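PDB 4LXR: protein toll from Drosophila melanogaster, which acts as the cell-surface receptor for the cleaved cytokine Spätzle C-106, signalling in antifungal immunity and in setting dorsal-ventral polarity of the embryo. Local coordinates for residues A[54-60]-A[80-84]; A[129-133]-A[154-158]; A[606-610]-A[621-625]; A[616-622]-A[641-647]. All coordinates share one frame. Residue numbers count along the deposited sequence, not the author numbering.

Interaction 1: A[54-60]-A[80-84]; sequences LTDTTDY and CMLPG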
loop_
_atom_site.group_PDB
_atom_site.type_symbol
_atom_site.label_atom_id
_atom_site.label_comp_id
_atom_site.label_asym_id
_atom_site.label_seq_id
_atom_site.Cartn_x
_atom_site.Cartn_y
_atom_site.Cartn_z
ATOM N N LEU A 54 14.420 31.111 -29.181
ATOM C CA LEU A 54 14.709 32.043 -30.262
ATOM C C LEU A 54 13.843 33.292 -30.162
ATOM O O LEU A 54 12.723 33.238 -29.651
ATOM C CB LEU A 54 14.433 31.363 -31.608
ATOM C CG LEU A 54 15.512 30.529 -32.298
ATOM C CD1 LEU A 54 16.292 29.671 -31.332
ATOM C CD2 LEU A 54 14.885 29.666 -33.380
ATOM N N THR A 55 14.364 34.414 -30.651
ATOM C CA THR A 55 13.555 35.624 -30.779
ATOM C C THR A 55 13.352 35.885 -32.265
ATOM O O THR A 55 12.400 36.545 -32.674
ATOM C CB THR A 55 14.231 36.871 -30.144
ATOM O OG1 THR A 55 15.026 37.545 -31.127
ATOM C CG2 THR A 55 15.113 36.490 -28.961
ATOM N N ASP A 56 14.251 35.323 -33.064
ATOM C CA ASP A 56 14.377 35.676 -34.467
ATOM C C ASP A 56 14.992 34.528 -35.261
ATOM O O ASP A 56 15.820 33.775 -34.758
ATOM C CB ASP A 56 15.292 36.895 -34.575
ATOM C CG ASP A 56 15.047 37.688 -35.815
ATOM O OD1 ASP A 56 15.571 37.298 -36.877
ATOM O OD2 ASP A 56 14.337 38.710 -35.723
ATOM N N THR A 57 14.605 34.412 -36.515
ATOM C CA THR A 57 15.141 33.385 -37.392
ATOM C C THR A 57 16.667 33.522 -37.580
ATOM O O THR A 57 17.373 32.534 -37.794
ATOM C CB THR A 57 14.363 33.387 -38.739
ATOM O OG1 THR A 57 13.490 32.244 -38.787
ATOM C CG2 THR A 57 15.289 33.395 -39.924
ATOM N N THR A 58 17.179 34.744 -37.465
ATOM C CA THR A 58 18.626 34.952 -37.515
ATOM C C THR A 58 19.384 34.283 -36.350
ATOM O O THR A 58 20.599 34.103 -36.430
ATOM C CB THR A 58 19.000 36.453 -37.570
ATOM O OG1 THR A 58 18.780 37.057 -36.289
ATOM C CG2 THR A 58 18.168 37.169 -38.614
ATOM N N ASP A 59 18.679 33.927 -35.274
ATOM C CA ASP A 59 19.323 33.270 -34.132
ATOM C C ASP A 59 19.952 31.920 -34.502
ATOM O O ASP A 59 20.862 31.450 -33.814
ATOM C CB ASP A 59 18.346 33.074 -32.966
ATOM C CG ASP A 59 18.006 34.368 -32.257
ATOM O OD1 ASP A 59 18.701 35.382 -32.479
ATOM O OD2 ASP A 59 17.043 34.362 -31.459
ATOM N N TYR A 60 19.481 31.305 -35.589
ATOM C CA TYR A 60 20.063 30.044 -36.067
ATOM C C TYR A 60 21.563 30.147 -36.379
ATOM O O TYR A 60 22.240 29.137 -36.556
ATOM C CB TYR A 60 19.296 29.497 -37.277
ATOM C CG TYR A 60 17.982 28.843 -36.915
ATOM C CD1 TYR A 60 17.947 27.712 -36.105
ATOM C CD2 TYR A 60 16.771 29.346 -37.393
ATOM C CE1 TYR A 60 16.746 27.110 -35.767
ATOM C CE2 TYR A 60 15.570 28.745 -37.069
ATOM C CZ TYR A 60 15.562 27.626 -36.254
ATOM O OH TYR A 60 14.368 27.030 -35.921
ATOM N N CYS A 80 11.283 25.649 -31.707
ATOM C CA CYS A 80 12.070 26.305 -32.750
ATOM C C CYS A 80 11.171 27.077 -33.697
ATOM O O CYS A 80 9.980 26.782 -33.810
ATOM C CB CYS A 80 12.924 25.279 -33.516
ATOM S SG CYS A 80 14.078 24.347 -32.406
ATOM N N MET A 81 11.735 28.083 -34.361
ATOM C CA MET A 81 10.986 28.838 -35.361
ATOM C C MET A 81 11.122 28.162 -36.701
ATOM O O MET A 81 12.190 27.628 -37.029
ATOM C CB MET A 81 11.499 30.283 -35.450
ATOM C CG MET A 81 11.364 30.998 -34.122
ATOM S SD MET A 81 11.956 32.673 -34.143
ATOM C CE MET A 81 10.747 33.444 -35.221
ATOM N N LEU A 82 10.036 28.165 -37.468
ATOM C CA LEU A 82 10.104 27.726 -38.852
ATOM C C LEU A 82 11.068 28.648 -39.585
ATOM O O LEU A 82 10.968 29.882 -39.491
ATOM C CB LEU A 82 8.716 27.712 -39.497
ATOM C CG LEU A 82 7.847 26.605 -38.890
ATOM C CD1 LEU A 82 6.360 26.764 -39.284
ATOM C CD2 LEU A 82 8.393 25.231 -39.284
ATOM N N PRO A 83 12.016 28.051 -40.318
ATOM C CA PRO A 83 13.177 28.774 -40.841
ATOM C C PRO A 83 12.909 29.568 -42.125
ATOM O O PRO A 83 13.679 29.464 -43.081
ATOM C CB PRO A 83 14.180 27.649 -41.099
ATOM C CG PRO A 83 13.349 26.473 -41.395
ATOM C CD PRO A 83 12.115 26.601 -40.556
ATOM N N GLY A 84 11.843 30.357 -42.144
ATOM C CA GLY A 84 11.524 31.172 -43.310
ATOM C C GLY A 84 11.300 30.386 -44.602
ATOM O O GLY A 84 10.612 29.365 -44.622
#

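Interaction 2: A[129-133]-A[154-158]; sequences RFTTR and LRANI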
loop_
_atom_site.group_PDB
_atom_site.type_symbol
_atom_site.label_atom_id
_atom_site.label_comp_id
_atom_site.label_asym_id
_atom_site.label_seq_id
_atom_site.Cartn_x
_atom_site.Cartn_y
_atom_site.Cartn_z
ATOM N N ARG A 129 6.003 14.408 -37.214
ATOM C CA ARG A 129 5.027 14.984 -36.297
ATOM C C ARG A 129 5.155 16.495 -36.270
ATOM O O ARG A 129 6.255 17.025 -36.137
ATOM C CB ARG A 129 5.186 14.441 -34.867
ATOM C CG ARG A 129 4.445 15.324 -33.841
ATOM C CD ARG A 129 4.022 14.562 -32.555
ATOM N NE ARG A 129 5.128 14.298 -31.644
ATOM C CZ ARG A 129 5.610 15.149 -30.730
ATOM N NH1 ARG A 129 5.116 16.387 -30.592
ATOM N NH2 ARG A 129 6.612 14.751 -29.942
ATOM N N PHE A 130 4.028 17.187 -36.380
ATOM C CA PHE A 130 4.015 18.635 -36.251
ATOM C C PHE A 130 3.016 19.005 -35.169
ATOM O O PHE A 130 1.841 18.611 -35.224
ATOM C CB PHE A 130 3.608 19.299 -37.579
ATOM C CG PHE A 130 3.529 20.797 -37.508
ATOM C CD1 PHE A 130 4.622 21.545 -37.066
ATOM C CD2 PHE A 130 2.380 21.459 -37.894
ATOM C CE1 PHE A 130 4.566 22.935 -36.992
ATOM C CE2 PHE A 130 2.301 22.865 -37.830
ATOM C CZ PHE A 130 3.396 23.605 -37.380
ATOM N N THR A 131 3.455 19.808 -34.214
ATOM C CA THR A 131 2.638 20.057 -33.033
ATOM C C THR A 131 2.799 21.499 -32.616
ATOM O O THR A 131 3.929 21.987 -32.474
ATOM C CB THR A 131 3.079 19.128 -31.884
ATOM O OG1 THR A 131 2.732 17.772 -32.212
ATOM C CG2 THR A 131 2.427 19.523 -30.559
ATOM N N THR A 132 1.685 22.190 -32.420
ATOM C CA THR A 132 1.746 23.592 -32.017
ATOM C C THR A 132 0.447 23.986 -31.341
ATOM O O THR A 132 -0.592 23.401 -31.620
ATOM C CB THR A 132 1.997 24.542 -33.222
ATOM O OG1 THR A 132 2.129 25.890 -32.748
ATOM C CG2 THR A 132 0.837 24.487 -34.237
ATOM N N ARG A 133 0.511 24.981 -30.461
ATOM C CA ARG A 133 -0.690 25.585 -29.877
ATOM C C ARG A 133 -0.938 27.013 -30.371
ATOM O O ARG A 133 -1.862 27.701 -29.905
ATOM C CB ARG A 133 -0.629 25.497 -28.340
ATOM C CG ARG A 133 -0.596 24.018 -27.919
ATOM C CD ARG A 133 -0.251 23.795 -26.491
ATOM N NE ARG A 133 1.152 24.060 -26.210
ATOM C CZ ARG A 133 1.750 23.672 -25.090
ATOM N NH1 ARG A 133 1.061 22.999 -24.185
ATOM N NH2 ARG A 133 3.025 23.959 -24.874
ATOM N N LEU A 154 -0.402 15.211 -36.675
ATOM C CA LEU A 154 -0.547 16.647 -36.845
ATOM C C LEU A 154 -1.420 17.102 -35.732
ATOM O O LEU A 154 -2.497 16.558 -35.505
ATOM C CB LEU A 154 -1.201 17.023 -38.199
ATOM C CG LEU A 154 -0.422 16.656 -39.447
ATOM C CD1 LEU A 154 -1.251 16.965 -40.710
ATOM C CD2 LEU A 154 0.873 17.432 -39.470
ATOM N N ARG A 155 -0.966 18.125 -35.037
ATOM C CA ARG A 155 -1.739 18.665 -33.950
ATOM C C ARG A 155 -1.641 20.171 -34.001
ATOM O O ARG A 155 -0.624 20.738 -33.606
ATOM C CB ARG A 155 -1.216 18.169 -32.599
ATOM C CG ARG A 155 -2.161 18.550 -31.487
ATOM C CD ARG A 155 -1.784 18.041 -30.159
ATOM N NE ARG A 155 -1.887 16.594 -29.947
ATOM C CZ ARG A 155 -1.983 16.086 -28.718
ATOM N NH1 ARG A 155 -2.029 16.930 -27.702
ATOM N NH2 ARG A 155 -2.043 14.778 -28.487
ATOM N N ALA A 156 -2.699 20.820 -34.477
ATOM C CA ALA A 156 -2.643 22.259 -34.669
ATOM C C ALA A 156 -4.018 22.929 -34.672
ATOM O O ALA A 156 -4.252 23.856 -35.465
ATOM C CB ALA A 156 -1.911 22.559 -35.967
ATOM N N ASN A 157 -4.910 22.481 -33.784
ATOM C CA ASN A 157 -6.300 22.949 -33.754
ATOM C C ASN A 157 -6.953 22.938 -35.137
ATOM O O ASN A 157 -7.658 23.875 -35.512
ATOM C CB ASN A 157 -6.429 24.326 -33.073
ATOM C CG ASN A 157 -6.255 24.220 -31.548
ATOM O OD1 ASN A 157 -7.198 23.887 -30.841
ATOM N ND2 ASN A 157 -5.024 24.433 -31.057
ATOM N N ILE A 158 -6.700 21.859 -35.877
ATOM C CA ILE A 158 -7.156 21.744 -37.246
ATOM C C ILE A 158 -8.668 21.559 -37.336
ATOM O O ILE A 158 -9.221 20.575 -36.833
ATOM C CB ILE A 158 -6.442 20.623 -37.975
ATOM C CG1 ILE A 158 -4.934 20.846 -37.878
ATOM C CG2 ILE A 158 -6.892 20.606 -39.458
ATOM C CD1 ILE A 158 -4.096 19.625 -38.293
HETATM O O HOH W 1 -2.757 25.006 -32.632
#

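Interaction 3: A[606-610]-A[621-625]; sequences RGCNC and INCHS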
loop_
_atom_site.group_PDB
_atom_site.type_symbol
_atom_site.label_atom_id
_atom_site.label_comp_id
_atom_site.label_asym_id
_atom_site.label_seq_id
_atom_site.Cartn_x
_atom_site.Cartn_y
_atom_site.Cartn_z
ATOM N N ARG A 606 -11.608 -5.419 55.991
ATOM C CA ARG A 606 -12.418 -4.224 55.716
ATOM C C ARG A 606 -11.695 -3.010 55.126
ATOM O O ARG A 606 -11.864 -2.697 53.946
ATOM C CB ARG A 606 -13.212 -3.809 56.963
ATOM C CG ARG A 606 -14.503 -4.595 57.157
ATOM C CD ARG A 606 -15.325 -4.063 58.323
ATOM N NE ARG A 606 -16.638 -4.704 58.403
ATOM C CZ ARG A 606 -17.528 -4.472 59.366
ATOM N NH1 ARG A 606 -17.249 -3.614 60.338
ATOM N NH2 ARG A 606 -18.697 -5.101 59.360
ATOM N N GLY A 607 -10.906 -2.324 55.947
ATOM C CA GLY A 607 -10.228 -1.119 55.503
ATOM C C GLY A 607 -8.861 -1.398 54.911
ATOM O O GLY A 607 -7.940 -0.582 55.029
ATOM N N CYS A 608 -8.726 -2.560 54.282
ATOM C CA CYS A 608 -7.455 -2.973 53.704
ATOM C C CYS A 608 -7.622 -3.180 52.205
ATOM O O CYS A 608 -8.711 -3.512 51.727
ATOM C CB CYS A 608 -6.942 -4.268 54.360
ATOM S SG CYS A 608 -6.716 -4.222 56.167
ATOM N N ASN A 609 -6.546 -2.969 51.458
ATOM C CA ASN A 609 -6.514 -3.385 50.062
ATOM C C ASN A 609 -5.514 -4.530 49.930
ATOM O O ASN A 609 -4.494 -4.560 50.642
ATOM C CB ASN A 609 -6.163 -2.218 49.137
ATOM C CG ASN A 609 -4.769 -1.676 49.381
ATOM O OD1 ASN A 609 -3.800 -2.132 48.773
ATOM N ND2 ASN A 609 -4.662 -0.696 50.269
ATOM N N CYS A 610 -5.826 -5.478 49.052
ATOM C CA CYS A 610 -5.050 -6.705 48.922
ATOM C C CYS A 610 -4.905 -7.072 47.453
ATOM O O CYS A 610 -5.842 -6.920 46.680
ATOM C CB CYS A 610 -5.729 -7.863 49.668
ATOM S SG CYS A 610 -6.288 -7.492 51.363
ATOM N N ILE A 621 -1.055 -8.011 51.488
ATOM C CA ILE A 621 -2.124 -7.402 52.265
ATOM C C ILE A 621 -1.681 -6.079 52.876
ATOM O O ILE A 621 -0.835 -6.053 53.773
ATOM C CB ILE A 621 -2.599 -8.325 53.384
ATOM C CG1 ILE A 621 -3.128 -9.633 52.806
ATOM C CG2 ILE A 621 -3.673 -7.645 54.221
ATOM C CD1 ILE A 621 -3.466 -10.648 53.868
ATOM N N ASN A 622 -2.257 -4.991 52.375
ATOM C CA ASN A 622 -1.974 -3.644 52.851
ATOM C C ASN A 622 -3.101 -3.107 53.745
ATOM O O ASN A 622 -4.240 -2.980 53.296
ATOM C CB ASN A 622 -1.792 -2.693 51.662
ATOM C CG ASN A 622 -0.626 -3.074 50.771
ATOM O OD1 ASN A 622 0.477 -3.315 51.245
ATOM N ND2 ASN A 622 -0.866 -3.120 49.463
ATOM N N CYS A 623 -2.799 -2.787 55.002
ATOM C CA CYS A 623 -3.784 -2.110 55.855
ATOM C C CYS A 623 -3.200 -0.838 56.450
ATOM O O CYS A 623 -2.421 -0.887 57.400
ATOM C CB CYS A 623 -4.272 -3.011 56.982
ATOM S SG CYS A 623 -4.753 -4.664 56.512
ATOM N N HIS A 624 -3.593 0.304 55.901
ATOM C CA HIS A 624 -2.974 1.567 56.278
ATOM C C HIS A 624 -3.969 2.652 56.674
ATOM O O HIS A 624 -3.767 3.834 56.391
ATOM C CB HIS A 624 -2.051 2.047 55.163
ATOM C CG HIS A 624 -1.002 1.047 54.803
ATOM N ND1 HIS A 624 -1.036 0.321 53.634
ATOM C CD2 HIS A 624 0.088 0.619 55.482
ATOM C CE1 HIS A 624 0.001 -0.497 53.597
ATOM N NE2 HIS A 624 0.699 -0.333 54.707
ATOM N N SER A 625 -5.032 2.241 57.354
ATOM C CA SER A 625 -5.989 3.185 57.900
ATOM C C SER A 625 -5.376 3.967 59.060
ATOM O O SER A 625 -5.872 5.027 59.426
ATOM C CB SER A 625 -7.260 2.459 58.343
ATOM O OG SER A 625 -7.812 1.688 57.288
HETATM O O HOH W 2 -2.255 0.801 51.507
#

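Interaction 4: A[616-622]-A[641-647]; sequences DKALVIN and MQLMELH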
loop_
_atom_site.group_PDB
_atom_site.type_symbol
_atom_site.label_atom_id
_atom_site.label_comp_id
_atom_site.label_asym_id
_atom_site.label_seq_id
_atom_site.Cartn_x
_atom_site.Cartn_y
_atom_site.Cartn_z
ATOM N N ASP A 616 6.304 -13.451 41.751
ATOM C CA ASP A 616 6.899 -14.245 42.825
ATOM C C ASP A 616 5.853 -14.939 43.692
ATOM O O ASP A 616 6.153 -15.385 44.796
ATOM C CB ASP A 616 7.855 -13.408 43.685
ATOM C CG ASP A 616 7.236 -12.110 44.155
ATOM O OD1 ASP A 616 6.002 -11.927 43.995
ATOM O OD2 ASP A 616 7.988 -11.266 44.681
ATOM N N LYS A 617 4.631 -15.035 43.177
ATOM C CA LYS A 617 3.548 -15.721 43.880
ATOM C C LYS A 617 3.320 -15.160 45.278
ATOM O O LYS A 617 3.338 -15.900 46.269
ATOM C CB LYS A 617 3.809 -17.227 43.947
ATOM C CG LYS A 617 4.049 -17.877 42.590
ATOM C CD LYS A 617 4.087 -19.395 42.714
ATOM C CE LYS A 617 4.231 -20.073 41.362
ATOM N NZ LYS A 617 4.148 -21.552 41.495
ATOM N N ALA A 618 3.102 -13.852 45.350
ATOM C CA ALA A 618 2.886 -13.197 46.631
ATOM C C ALA A 618 1.484 -12.632 46.806
ATOM O O ALA A 618 0.988 -11.889 45.959
ATOM C CB ALA A 618 3.925 -12.107 46.852
ATOM N N LEU A 619 0.851 -13.001 47.916
ATOM C CA LEU A 619 -0.346 -12.322 48.387
ATOM C C LEU A 619 0.078 -11.128 49.244
ATOM O O LEU A 619 0.745 -11.285 50.273
ATOM C CB LEU A 619 -1.209 -13.271 49.209
ATOM C CG LEU A 619 -2.396 -12.611 49.911
ATOM C CD1 LEU A 619 -3.457 -12.161 48.895
ATOM C CD2 LEU A 619 -2.987 -13.532 50.965
ATOM N N VAL A 620 -0.295 -9.934 48.801
ATOM C CA VAL A 620 0.093 -8.709 49.472
ATOM C C VAL A 620 -1.111 -8.096 50.162
ATOM O O VAL A 620 -2.080 -7.713 49.507
ATOM C CB VAL A 620 0.665 -7.700 48.467
ATOM C CG1 VAL A 620 0.970 -6.384 49.143
ATOM C CG2 VAL A 620 1.902 -8.266 47.802
ATOM N N ILE A 621 -1.055 -8.011 51.488
ATOM C CA ILE A 621 -2.124 -7.402 52.265
ATOM C C ILE A 621 -1.681 -6.079 52.876
ATOM O O ILE A 621 -0.835 -6.053 53.773
ATOM C CB ILE A 621 -2.599 -8.325 53.384
ATOM C CG1 ILE A 621 -3.128 -9.633 52.806
ATOM C CG2 ILE A 621 -3.673 -7.645 54.221
ATOM C CD1 ILE A 621 -3.466 -10.648 53.868
ATOM N N ASN A 622 -2.257 -4.991 52.375
ATOM C CA ASN A 622 -1.974 -3.644 52.851
ATOM C C ASN A 622 -3.101 -3.107 53.745
ATOM O O ASN A 622 -4.240 -2.980 53.296
ATOM C CB ASN A 622 -1.792 -2.693 51.662
ATOM C CG ASN A 622 -0.626 -3.074 50.771
ATOM O OD1 ASN A 622 0.477 -3.315 51.245
ATOM N ND2 ASN A 622 -0.866 -3.120 49.463
ATOM N N MET A 641 0.456 -20.422 46.483
ATOM C CA MET A 641 1.176 -19.201 46.834
ATOM C C MET A 641 2.345 -19.514 47.749
ATOM O O MET A 641 2.282 -20.453 48.539
ATOM C CB MET A 641 0.235 -18.201 47.506
ATOM C CG MET A 641 -0.945 -17.810 46.638
ATOM S SD MET A 641 -0.378 -17.087 45.088
ATOM C CE MET A 641 -0.229 -15.367 45.555
ATOM N N GLN A 642 3.409 -18.724 47.644
ATOM C CA GLN A 642 4.610 -18.956 48.450
ATOM C C GLN A 642 4.887 -17.855 49.482
ATOM O O GLN A 642 5.421 -18.128 50.556
ATOM C CB GLN A 642 5.829 -19.136 47.541
ATOM C CG GLN A 642 5.699 -20.296 46.566
ATOM C CD GLN A 642 6.719 -20.221 45.455
ATOM O OE1 GLN A 642 7.430 -19.224 45.313
ATOM N NE2 GLN A 642 6.798 -21.274 44.656
ATOM N N LEU A 643 4.522 -16.621 49.148
ATOM C CA LEU A 643 4.791 -15.473 49.997
ATOM C C LEU A 643 3.504 -14.763 50.408
ATOM O O LEU A 643 2.552 -14.676 49.631
ATOM C CB LEU A 643 5.671 -14.483 49.247
ATOM C CG LEU A 643 6.964 -14.994 48.614
ATOM C CD1 LEU A 643 7.581 -13.883 47.774
ATOM C CD2 LEU A 643 7.960 -15.489 49.680
ATOM N N MET A 644 3.493 -14.221 51.623
ATOM C CA MET A 644 2.347 -13.467 52.122
ATOM C C MET A 644 2.869 -12.283 52.938
ATOM O O MET A 644 3.446 -12.471 54.021
ATOM C CB MET A 644 1.466 -14.373 52.977
ATOM C CG MET A 644 0.241 -13.714 53.579
ATOM S SD MET A 644 -0.804 -14.951 54.373
ATOM C CE MET A 644 -2.252 -13.993 54.822
ATOM N N GLU A 645 2.692 -11.073 52.415
ATOM C CA GLU A 645 3.223 -9.885 53.072
ATOM C C GLU A 645 2.119 -9.155 53.815
ATOM O O GLU A 645 1.115 -8.771 53.233
ATOM C CB GLU A 645 3.874 -8.933 52.068
ATOM C CG GLU A 645 4.908 -9.563 51.167
ATOM C CD GLU A 645 5.571 -8.545 50.255
ATOM O OE1 GLU A 645 6.493 -8.929 49.504
ATOM O OE2 GLU A 645 5.172 -7.361 50.289
ATOM N N LEU A 646 2.298 -8.963 55.110
ATOM C CA LEU A 646 1.271 -8.296 55.886
ATOM C C LEU A 646 1.753 -6.906 56.235
ATOM O O LEU A 646 2.596 -6.734 57.105
ATOM C CB LEU A 646 0.939 -9.101 57.136
ATOM C CG LEU A 646 -0.074 -8.552 58.128
ATOM C CD1 LEU A 646 -1.443 -8.250 57.461
ATOM C CD2 LEU A 646 -0.219 -9.573 59.232
ATOM N N HIS A 647 1.233 -5.921 55.519
ATOM C CA HIS A 647 1.634 -4.535 55.683
ATOM C C HIS A 647 0.705 -3.789 56.637
ATOM O O HIS A 647 -0.459 -3.513 56.320
ATOM C CB HIS A 647 1.722 -3.844 54.313
ATOM C CG HIS A 647 2.944 -4.228 53.531
ATOM N ND1 HIS A 647 4.145 -3.559 53.648
ATOM C CD2 HIS A 647 3.155 -5.225 52.642
ATOM C CE1 HIS A 647 5.038 -4.119 52.854
ATOM N NE2 HIS A 647 4.461 -5.129 52.227
#

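Interaction 1: A[54-60]-A[80-84]
Met81 is the principal bump of this contact, and the bend of chain from Leu54 to Thr57 forms the hollow that receives it. Its thioether lies along the backbone there, with SD 3.7 Å from Asp56 N and 3.8 Å from Leu54 CB. Asp59 holds the receiving bend in shape: its OD2 accepts from Thr55 N at 2.8 Å, while an Asx turn, Thr58 N to Asp56 OD1 at 3.1 Å, leads into the 3-10 turn. From that turn Tyr60 reaches back across the gap, its OH donating a short 2.5 Å hydrogen bond to Met81 O and lying 3.3 Å from Cys80 CB. Pro83, at the centre of an inverse gamma turn, packs obliquely on the ring, CB 4.4 Å from Tyr60 CE2. The loops follow parallel strands 47-52 and 74-78 of the N-terminal solenoid sheet, and the Cys80-Cys52 disulfide joins the second to the end of strand 47-52. Helix 88-94 sets Ile91 against Tyr60 and Pro83, and Phe105 of strand 102-106 packs on Cys80 and Leu82.

Interaction 2: A[129-133]-A[154-158]
Two backbone hydrogen bonds hold these neighbouring parallel strands: Arg155 N donates to Phe130 O at 2.9 Å, and Thr132 N to Arg155 O at 3.0 Å. A CA-H...O contact, Thr131 CA to Arg155 O at 3.4 Å, accompanies them. Where the strands run out, a water accepts from Asn157 ND2 at 2.8 Å and lies 2.9 Å from Thr132 O, linking the two segments. Alternation of side chains then separates two faces. Phe130 and Leu154 point to one, CB of Phe130 lying 3.8 Å from CD2 of Leu154, and beyond them Thr132 CG2 meets Ala156 CB at 3.8 Å. Thr131 and Arg155 share the other. This is the parallel stacking of successive turns in a leucine-rich-repeat solenoid, where the Asn180 side chain hydrogen-bonds to the backbone of Leu154, Ala156 and Ile158. The chemistry is thus split: an apolar face packs into the solenoid, while the polar one meets the ligand, Arg155 forming a salt bridge with Asp55 of the Spätzle chain.

Interaction 3: A[606-610]-A[621-625]
A disulfide-locked antiparallel pairing joins the outer ends of the beta hairpin formed by strands 609-613 and 618-622, in the cap that opens the second, membrane-proximal run of leucine-rich repeats. Asn609 and Asn622 make a hydrogen-bonded pair, with Asn609 N to Asn622 O and Asn622 N to Asn609 O both at 2.9 Å. Their side chains, on the same face, repeat the link as Asn622 ND2 donates to Asn609 OD1 at 3.2 Å. Next to them Cys608 SG and Cys623 SG are bonded at 2.0 Å with a chi3 of 108°, closing the open end of the hairpin covalently. Such a cysteine-bridged hairpin is characteristic of the LRRNT module, and a second disulfide, from Cys610 to Cys604, adds to it. Cys610 and Ile621 form the non-hydrogen-bonded pair on the opposite face, SG 3.9 Å from CG2 of Ile621. A water 3.1 Å from Asn609 ND2 and 2.5 Å from His624 ND1 bridges the two segments at the surface, and His624 NE2 is hydrogen-bonded to Glu649.

Interaction 4: A[616-622]-A[641-647]
One carbonyl at the start of this parallel pairing serves two donors: Lys617 O accepts from both Gln642 N at 3.1 Å and Leu643 N at 3.2 Å. It lies at a G1 beta bulge, where Lys617, with positive phi, and Ala618 both face Arg613 of the preceding hairpin strand. From there the ladder is regular. Leu619 N donates to Leu643 O, Glu645 N to Leu619 O and Ile621 N to Glu645 O, each at 2.9 Å, and His647 N closes the series on Ile621 O at 2.7 Å. The short strand axes approach to 4.6 Å and diverge by only 10°. On the face carrying Leu619, Ile621, Met644 and Leu646, the Met644 methyl CE sits 3.7 Å from Ile621 CD1 and 4.0 Å from Leu619 CD2, while Ile621 CG2 meets Leu646 CD1 at 4.0 Å. Met641 tucks its CE against the backbone, 3.5 Å from Leu619 N. The contact joins the LRRNT hairpin to the first strand of the following repeats, so the cap extends the solenoid sheet. The other face is mixed: Ala618 and Val620 share it with Glu645 and His647. His647 NE2 donates a hydrogen bond to Glu645 OE2 at 3.0 Å, and His647 ND1 is hydrogen-bonded to Glu649. An apolar face thus turns to the solenoid interior, while hydrogen bonds link Glu645, His647 and Glu649 on the mixed one.

The four contacts fall into two groups near the ends of the elongated ectodomain. Interactions 1 and 2 have centres 19 Å apart, with about 5 Å between their nearest atoms, and belong to successive parts of the N-terminal solenoid; of the four, interaction 2 alone meets Spätzle. Interactions 3 and 4 lie in the membrane-proximal repeats, about 90 Å or more, centre to centre, from the first two. Sharing Ile621 and Asn622 on strand 618-622, they use its two edges: antiparallel hairpin pairing passes into parallel repeat stacking across this one strand. A probable hydrogen bond, Cys623 N to His647 O at 2.8 Å, continues the ladder of interaction 4 into the disulfide-locked end of interaction 3.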